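Local structure of MccF (Escherichia coli, 4IIY) at residues Thr250-Trp253 and Trp257-Glu260; Thr162-Ala167 and Gly243-Thr248. The protein probably acts as a serine peptidase of the S66 (LD-carboxypeptidase) family that gives the cell self-immunity to microcin C7. The protein carries 1 engineered substitution. All coordinates share one frame; numbering follows the deposited sequence.

Contact 1: Thr250-Trp253 and Trp257-Glu260; sequences TGIW and WMPE
Met258 lays its thioether against the indole of Trp253, the two side chains running side by side in the same direction. Met258 SD stands 4.6 Å from the centroid of the six-membered ring of Trp253, on a line 42° off the ring normal, an oblique Met-aromatic contact. The terminal methyl comes in closest, Met258 CE lying 3.5 Å from Trp253 CZ3. With CG anti to the backbone N (chi1 176°) and a bend at chi2 (66°), the methionine chain turns along the benzene part of the indole. A long, flexible and polarisable side chain suits this place, since it can follow the flat ring and still offer sulfur to a second neighbour. That neighbour is Ile252, whose branched apolar chain meets sulfur, helix and second subunit alike; it crosses Met258 at about a right angle and brings CD1 to 4.0 Å from Met258 SD. The same methyl, Ile252 CD1, reaches the backbone at Trp257 O, 3.6 Å away, while Met258 CB rests 3.5 Å from Ile252 O. The side chains meet through apolar atoms, tryptophan giving the thioether a broad flat surface, and the indole N-H is satisfied elsewhere: Trp253 NE1 bonds to Asn289 OD1. Ser255 OG ties the loop together, bonding to Ile252 O and Trp257 N. Both segments belong to the loop that links helix 246-249 to strand 266-270. Helix 148-158 meets Ile252 through Ala149 and Ala152, helix 276-288 touches the Trp253 side chain through Met285 and Leu286, and Leu288 of the second subunit touches both Ile252 and Trp257, placing the loop at the dimer interface.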
ATOM      1  N   THR B 250      -5.276  -1.946   1.581  1.00  6.73           N
ATOM      2  CA  THR B 250      -5.024  -0.725   0.827  1.00  7.57           C
ATOM      3  C   THR B 250      -5.444  -0.839  -0.647  1.00  7.57           C
ATOM      4  O   THR B 250      -5.715   0.176  -1.287  1.00  9.19           O
ATOM      5  CB  THR B 250      -3.546  -0.249   0.897  1.00  7.50           C
ATOM      6  OG1 THR B 250      -2.691  -1.149   0.183  1.00  8.41           O
ATOM      7  CG2 THR B 250      -3.074  -0.098   2.340  1.00  9.32           C
ATOM      8  N   GLY B 251      -5.489  -2.058  -1.192  1.00  6.52           N
ATOM      9  CA  GLY B 251      -5.855  -2.244  -2.588  1.00  7.81           C
ATOM     10  C   GLY B 251      -7.347  -2.188  -2.873  1.00  7.29           C
ATOM     11  O   GLY B 251      -7.735  -2.128  -4.041  1.00  7.27           O
ATOM     12  N   ILE B 252      -8.178  -2.212  -1.827  1.00  6.60           N
ATOM     13  CA  ILE B 252      -9.629  -2.093  -1.981  1.00  7.07           C
ATOM     14  C   ILE B 252     -10.188  -0.883  -1.233  1.00  7.09           C
ATOM     15  O   ILE B 252     -11.384  -0.577  -1.336  1.00  7.80           O
ATOM     16  CB  ILE B 252     -10.377  -3.373  -1.531  1.00  6.65           C
ATOM     17  CG1 ILE B 252     -10.230  -3.629  -0.020  1.00  7.24           C
ATOM     18  CG2 ILE B 252      -9.907  -4.569  -2.346  1.00  8.22           C
ATOM     19  CD1 ILE B 252     -11.078  -4.795   0.487  1.00  8.35           C
ATOM     20  N   TRP B 253      -9.327  -0.197  -0.479  1.00  7.81           N
ATOM     21  CA  TRP B 253      -9.753   0.884   0.397  1.00  8.65           C
ATOM     22  C   TRP B 253     -10.480   1.970  -0.399  1.00  8.19           C
ATOM     23  O   TRP B 253     -10.073   2.316  -1.506  1.00  8.22           O
ATOM     24  CB  TRP B 253      -8.537   1.473   1.134  1.00  9.12           C
ATOM     25  CG  TRP B 253      -8.874   2.143   2.412  1.00  9.40           C
ATOM     26  CD1 TRP B 253      -9.171   3.462   2.592  1.00 11.78           C
ATOM     27  CD2 TRP B 253      -8.972   1.528   3.698  1.00  8.39           C
ATOM     28  NE1 TRP B 253      -9.429   3.708   3.916  1.00 10.51           N
ATOM     29  CE2 TRP B 253      -9.322   2.535   4.617  1.00  9.91           C
ATOM     30  CE3 TRP B 253      -8.774   0.225   4.168  1.00  9.90           C
ATOM     31  CZ2 TRP B 253      -9.494   2.276   5.977  1.00 11.56           C
ATOM     32  CZ3 TRP B 253      -8.946  -0.029   5.521  1.00 10.52           C
ATOM     33  CH2 TRP B 253      -9.305   0.992   6.409  1.00  9.94           C
ATOM     34  N   TRP B 257     -15.994  -2.293  -2.416  1.00  9.07           N
ATOM     35  CA  TRP B 257     -15.572  -3.620  -1.954  1.00  9.43           C
ATOM     36  C   TRP B 257     -14.920  -3.615  -0.571  1.00  7.47           C
ATOM     37  O   TRP B 257     -14.644  -4.675  -0.014  1.00  9.88           O
ATOM     38  CB  TRP B 257     -14.651  -4.299  -2.981  1.00  8.75           C
ATOM     39  CG  TRP B 257     -15.386  -4.717  -4.210  1.00  8.93           C
ATOM     40  CD1 TRP B 257     -16.063  -5.887  -4.400  1.00 10.37           C
ATOM     41  CD2 TRP B 257     -15.518  -3.976  -5.431  1.00  9.32           C
ATOM     42  NE1 TRP B 257     -16.613  -5.917  -5.659  1.00 11.02           N
ATOM     43  CE2 TRP B 257     -16.298  -4.753  -6.312  1.00  9.37           C
ATOM     44  CE3 TRP B 257     -15.056  -2.728  -5.859  1.00  9.79           C
ATOM     45  CZ2 TRP B 257     -16.623  -4.325  -7.602  1.00 10.65           C
ATOM     46  CZ3 TRP B 257     -15.384  -2.300  -7.133  1.00 10.27           C
ATOM     47  CH2 TRP B 257     -16.161  -3.095  -7.991  1.00 10.98           C
ATOM     48  N   MET B 258     -14.667  -2.436  -0.013  1.00  8.21           N
ATOM     49  CA  MET B 258     -14.161  -2.354   1.352  1.00  8.83           C
ATOM     50  C   MET B 258     -15.334  -2.305   2.327  1.00  9.42           C
ATOM     51  O   MET B 258     -16.109  -1.346   2.314  1.00  9.78           O
ATOM     52  CB  MET B 258     -13.275  -1.120   1.536  1.00  9.57           C
ATOM     53  CG  MET B 258     -12.811  -0.938   2.968  1.00 10.72           C
ATOM     54  SD  MET B 258     -11.695  -2.257   3.508  1.00 10.24           S
ATOM     55  CE  MET B 258     -11.835  -2.047   5.292  1.00 13.33           C
ATOM     56  N   PRO B 259     -15.479  -3.332   3.175  1.00  9.16           N
ATOM     57  CA  PRO B 259     -16.579  -3.285   4.148  1.00  9.29           C
ATOM     58  C   PRO B 259     -16.470  -2.058   5.044  1.00  9.99           C
ATOM     59  O   PRO B 259     -15.387  -1.723   5.512  1.00 10.47           O
ATOM     60  CB  PRO B 259     -16.383  -4.551   4.989  1.00 14.01           C
ATOM     61  CG  PRO B 259     -15.439  -5.414   4.221  1.00 14.19           C
ATOM     62  CD  PRO B 259     -14.627  -4.525   3.336  1.00  9.34           C
ATOM     63  N   GLU B 260     -17.593  -1.392   5.281  1.00  9.04           N
ATOM     64  CA  GLU B 260     -17.623  -0.250   6.185  1.00  9.74           C
ATOM     65  C   GLU B 260     -17.311  -0.717   7.604  1.00 10.45           C
ATOM     66  O   GLU B 260     -17.930  -1.663   8.096  1.00 11.47           O
ATOM     67  CB  GLU B 260     -18.995   0.434   6.170  1.00 13.07           C
ATOM     68  CG  GLU B 260     -19.070   1.649   7.092  1.00 15.51           C
ATOM     69  CD  GLU B 260     -20.482   2.168   7.303  1.00 25.98           C
ATOM     70  OE1 GLU B 260     -21.439   1.375   7.191  1.00 31.27           O
ATOM     71  OE2 GLU B 260     -20.631   3.374   7.591  1.00 33.09           O
TER

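Contact 2: Thr162-Ala167 and Gly243-Thr248; sequences TFYGPA and GGNLNT. With 1EI (5'-O-(L-alpha-glutamylsulfamoyl)inosine), chain K.
Tyr164 sets CG roughly anti to its backbone nitrogen (chi1 -150°), which carries the phenol from strand 162-164 to the end of strand 236-245; there Asn245, likewise extended at chi1 (-177°), turns its amide nearly parallel to the ring, the planes 13° apart. Tyr164 CE1 lies 3.8 Å from Gly244 CA, where a side chain would crowd the ring, and tyrosine and asparagine meet not by stacking but through Tyr164 OH, 3.3 Å from Asn245 CB. The hydroxyl's hydrogen bonds go to Glu270 OE2 and Ala145 N. Asn245 caps the following helix: OD1 accepts Thr248 N at 3.0 Å, tilted a little from the carbonyl plane, and Thr248 OG1 at 2.8 Å from above that plane. Its ND2 bonds to Glu270 OE2. Were the amide cut back to an alanine, Thr248 N would probably lose its cap, Thr248 OG1 an acceptor, and Glu270 one of its donors. Two residues on, Asn247 ND2 donates to OE2 of the ligand's glutamyl group at 2.9 Å. Glu270 and His338 are the predicted charge relay of this S66 peptidase, and engineered Ala145 occupies the predicted nucleophile position; the N-capped helix start joins this centre to the glutamyl-binding pocket.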
ATOM      1  N   THR B 162     -17.102 -15.186   5.247  1.00  9.29           N
ATOM      2  CA  THR B 162     -15.918 -15.855   4.710  1.00  8.68           C
ATOM      3  C   THR B 162     -14.873 -16.019   5.824  1.00  9.15           C
ATOM      4  O   THR B 162     -15.070 -15.532   6.941  1.00 10.56           O
ATOM      5  CB  THR B 162     -15.308 -15.060   3.537  1.00  9.51           C
ATOM      6  OG1 THR B 162     -14.797 -13.804   4.007  1.00  9.23           O
ATOM      7  CG2 THR B 162     -16.341 -14.827   2.450  1.00 10.02           C
ATOM      8  N   PHE B 163     -13.776 -16.717   5.523  1.00  7.74           N
ATOM      9  CA  PHE B 163     -12.846 -17.170   6.556  1.00  7.42           C
ATOM     10  C   PHE B 163     -11.403 -16.778   6.304  1.00  6.98           C
ATOM     11  O   PHE B 163     -10.865 -17.029   5.223  1.00  7.65           O
ATOM     12  CB  PHE B 163     -12.947 -18.692   6.701  1.00  7.49           C
ATOM     13  CG  PHE B 163     -14.294 -19.150   7.174  1.00  7.44           C
ATOM     14  CD1 PHE B 163     -14.521 -19.406   8.511  1.00  8.13           C
ATOM     15  CD2 PHE B 163     -15.353 -19.254   6.285  1.00  8.69           C
ATOM     16  CE1 PHE B 163     -15.790 -19.790   8.950  1.00  7.49           C
ATOM     17  CE2 PHE B 163     -16.620 -19.629   6.718  1.00  9.33           C
ATOM     18  CZ  PHE B 163     -16.833 -19.898   8.052  1.00  8.59           C
ATOM     19  N   TYR B 164     -10.790 -16.162   7.316  1.00  6.56           N
ATOM     20  CA  TYR B 164      -9.357 -15.914   7.319  1.00  6.11           C
ATOM     21  C   TYR B 164      -8.720 -17.184   7.847  1.00  5.63           C
ATOM     22  O   TYR B 164      -8.900 -17.527   9.015  1.00  8.49           O
ATOM     23  CB  TYR B 164      -8.988 -14.723   8.216  1.00  7.32           C
ATOM     24  CG  TYR B 164      -7.745 -14.022   7.712  1.00  6.16           C
ATOM     25  CD1 TYR B 164      -7.812 -13.232   6.570  1.00  7.24           C
ATOM     26  CD2 TYR B 164      -6.504 -14.182   8.329  1.00  6.34           C
ATOM     27  CE1 TYR B 164      -6.710 -12.606   6.067  1.00  6.71           C
ATOM     28  CE2 TYR B 164      -5.370 -13.545   7.830  1.00  6.93           C
ATOM     29  CZ  TYR B 164      -5.492 -12.758   6.689  1.00  6.71           C
ATOM     30  OH  TYR B 164      -4.406 -12.118   6.116  1.00  7.06           O
ATOM     31  N   GLY B 165      -7.998 -17.906   7.003  1.00  6.21           N
ATOM     32  CA  GLY B 165      -7.492 -19.201   7.402  1.00  7.93           C
ATOM     33  C   GLY B 165      -6.636 -19.814   6.322  1.00  6.82           C
ATOM     34  O   GLY B 165      -6.215 -19.128   5.388  1.00  6.85           O
ATOM     35  N   PRO B 166      -6.368 -21.121   6.447  1.00  6.97           N
ATOM     36  CA  PRO B 166      -5.399 -21.801   5.585  1.00  7.37           C
ATOM     37  C   PRO B 166      -5.584 -21.626   4.084  1.00  7.22           C
ATOM     38  O   PRO B 166      -6.701 -21.683   3.559  1.00  9.51           O
ATOM     39  CB  PRO B 166      -5.608 -23.279   5.933  1.00 11.49           C
ATOM     40  CG  PRO B 166      -6.038 -23.266   7.350  1.00  9.13           C
ATOM     41  CD  PRO B 166      -6.768 -21.965   7.587  1.00  7.82           C
ATOM     42  N   ALA B 167      -4.450 -21.433   3.415  1.00  6.59           N
ATOM     43  CA  ALA B 167      -4.313 -21.597   1.974  1.00  8.03           C
ATOM     44  C   ALA B 167      -3.545 -22.895   1.736  1.00  7.17           C
ATOM     45  O   ALA B 167      -2.658 -23.267   2.513  1.00  7.69           O
ATOM     46  CB  ALA B 167      -3.587 -20.405   1.360  1.00  7.61           C
ATOM     47  N   GLY B 243     -11.664  -7.150   8.966  1.00  8.48           N
ATOM     48  CA  GLY B 243     -10.301  -6.832   8.568  1.00  8.68           C
ATOM     49  C   GLY B 243      -9.622  -7.919   7.763  1.00  7.49           C
ATOM     50  O   GLY B 243     -10.216  -8.484   6.848  1.00  9.90           O
ATOM     51  N   GLY B 244      -8.368  -8.204   8.100  1.00  7.14           N
ATOM     52  CA  GLY B 244      -7.549  -9.162   7.372  1.00  7.74           C
ATOM     53  C   GLY B 244      -6.131  -8.651   7.251  1.00  6.41           C
ATOM     54  O   GLY B 244      -5.605  -8.000   8.167  1.00  7.09           O
ATOM     55  N   ASN B 245      -5.505  -8.944   6.117  1.00  6.37           N
ATOM     56  CA  ASN B 245      -4.151  -8.459   5.876  1.00  6.81           C
ATOM     57  C   ASN B 245      -4.198  -6.966   5.590  1.00  5.74           C
ATOM     58  O   ASN B 245      -4.808  -6.528   4.613  1.00  6.80           O
ATOM     59  CB  ASN B 245      -3.518  -9.225   4.714  1.00  6.72           C
ATOM     60  CG  ASN B 245      -2.075  -8.821   4.462  1.00  6.22           C
ATOM     61  OD1 ASN B 245      -1.792  -7.940   3.636  1.00  7.95           O
ATOM     62  ND2 ASN B 245      -1.147  -9.476   5.153  1.00  7.70           N
ATOM     63  N   LEU B 246      -3.546  -6.180   6.434  1.00  7.24           N
ATOM     64  CA  LEU B 246      -3.701  -4.731   6.382  1.00  7.12           C
ATOM     65  C   LEU B 246      -3.106  -4.125   5.113  1.00  6.74           C
ATOM     66  O   LEU B 246      -3.741  -3.303   4.458  1.00  6.84           O
ATOM     67  CB  LEU B 246      -3.128  -4.088   7.645  1.00  7.43           C
ATOM     68  CG  LEU B 246      -3.170  -2.567   7.721  1.00  7.77           C
ATOM     69  CD1 LEU B 246      -4.580  -2.026   7.501  1.00  8.45           C
ATOM     70  CD2 LEU B 246      -2.598  -2.111   9.070  1.00  9.01           C
ATOM     71  N   ASN B 247      -1.897  -4.537   4.741  1.00  6.33           N
ATOM     72  CA  ASN B 247      -1.343  -4.026   3.502  1.00  5.86           C
ATOM     73  C   ASN B 247      -2.271  -4.321   2.315  1.00  6.82           C
ATOM     74  O   ASN B 247      -2.460  -3.480   1.430  1.00  7.37           O
ATOM     75  CB  ASN B 247       0.046  -4.607   3.264  1.00  7.96           C
ATOM     76  CG  ASN B 247       0.803  -3.863   2.188  1.00  9.61           C
ATOM     77  OD1 ASN B 247       1.035  -2.665   2.300  1.00 12.41           O
ATOM     78  ND2 ASN B 247       1.182  -4.571   1.134  1.00 11.97           N
ATOM     79  N   THR B 248      -2.844  -5.518   2.273  1.00  6.46           N
ATOM     80  CA  THR B 248      -3.754  -5.860   1.183  1.00  6.31           C
ATOM     81  C   THR B 248      -5.016  -4.988   1.160  1.00  6.15           C
ATOM     82  O   THR B 248      -5.533  -4.656   0.089  1.00  7.07           O
ATOM     83  CB  THR B 248      -4.143  -7.345   1.241  1.00  6.50           C
ATOM     84  OG1 THR B 248      -2.960  -8.137   1.138  1.00  7.19           O
ATOM     85  CG2 THR B 248      -5.077  -7.718   0.099  1.00  7.36           C
TER
HETATM   86  O6  1EI K 401      10.344 -19.001  -1.229  0.61 21.67           O
HETATM   87  C6  1EI K 401       9.774 -18.946  -0.117  0.97 14.41           C
HETATM   88  N1  1EI K 401      10.412 -19.303   1.016  0.80 17.38           N
HETATM   89  C2  1EI K 401       9.811 -19.253   2.218  0.82 16.17           C
HETATM   90  N3  1EI K 401       8.540 -18.853   2.389  0.86 14.71           N
HETATM   91  C5  1EI K 401       8.376 -18.492  -0.013  1.00 15.41           C
HETATM   92  C4  1EI K 401       7.798 -18.471   1.328  1.00 14.27           C
HETATM   93  N7  1EI K 401       7.412 -18.072  -0.857  0.90 16.92           N
HETATM   94  C8  1EI K 401       6.309 -17.800  -0.119  0.88 17.65           C
HETATM   95  N9  1EI K 401       6.551 -18.039   1.179  0.81 13.46           N
HETATM   96  C1' 1EI K 401       5.606 -17.853   2.292  0.93 12.67           C
HETATM   97  O4' 1EI K 401       4.262 -18.078   1.891  0.83 13.49           O
HETATM   98  C2' 1EI K 401       5.668 -16.407   2.737  0.95 19.21           C
HETATM   99  O2' 1EI K 401       6.640 -16.255   3.772  0.83 20.59           O
HETATM  100  C3' 1EI K 401       4.265 -16.137   3.232  0.73 19.72           C
HETATM  101  O3' 1EI K 401       4.247 -16.176   4.656  0.59 15.04           O
HETATM  102  C4' 1EI K 401       3.412 -17.280   2.711  0.94 17.18           C
HETATM  103  C5' 1EI K 401       2.209 -16.779   1.923  0.93 14.79           C
HETATM  104  O5' 1EI K 401       2.626 -16.055   0.762  0.89 12.04           O
HETATM  105  SBF 1EI K 401       1.602 -15.157   0.054  0.79 10.74           S
HETATM  106  OAE 1EI K 401       1.916 -15.124  -1.358  0.69 11.88           O
HETATM  107  OAF 1EI K 401       0.311 -15.737   0.310  0.98 11.32           O
HETATM  108  NAQ 1EI K 401       1.714 -13.764   0.719  0.98 13.46           N
HETATM  109  C   1EI K 401       0.911 -12.700   0.506  0.69 10.93           C
HETATM  110  O   1EI K 401      -0.063 -12.636  -0.236  0.98 10.43           O
HETATM  111  CA  1EI K 401       1.229 -11.468   1.304  0.70 14.51           C
HETATM  112  N   1EI K 401       2.450 -11.649   2.068  0.72 18.14           N
HETATM  113  CB  1EI K 401       1.324 -10.262   0.375  0.78 20.14           C
HETATM  114  CG  1EI K 401       0.752  -9.011   1.035  0.82 22.64           C
HETATM  115  CD  1EI K 401       1.762  -8.399   1.979  1.00 18.99           C
HETATM  116  OE1 1EI K 401       2.714  -9.097   2.382  0.48 23.66           O
HETATM  117  OE2 1EI K 401       1.601  -7.213   2.316  0.75 20.05           O

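How the contacts relate
Along the chain the contacts come in series: contact 2 joins Thr162-Ala167 to Gly243-Thr248, and contact 1 follows within the loop beyond helix 246-249. Their centres lie 13 Å apart, and the short helix connects them, with Asn247 O bonded to Thr250 OG1. Contact 2 sits near the middle of the chain, bringing the six-stranded sheet of strand 162-164 up to the eight-stranded sheet of strand 236-245, beside the ligand. Contact 1 lies further out, away from the annotated sites and against the second subunit. Helix 148-158 packs on both. A single short run of chain therefore passes from the ligand pocket to the dimer interface.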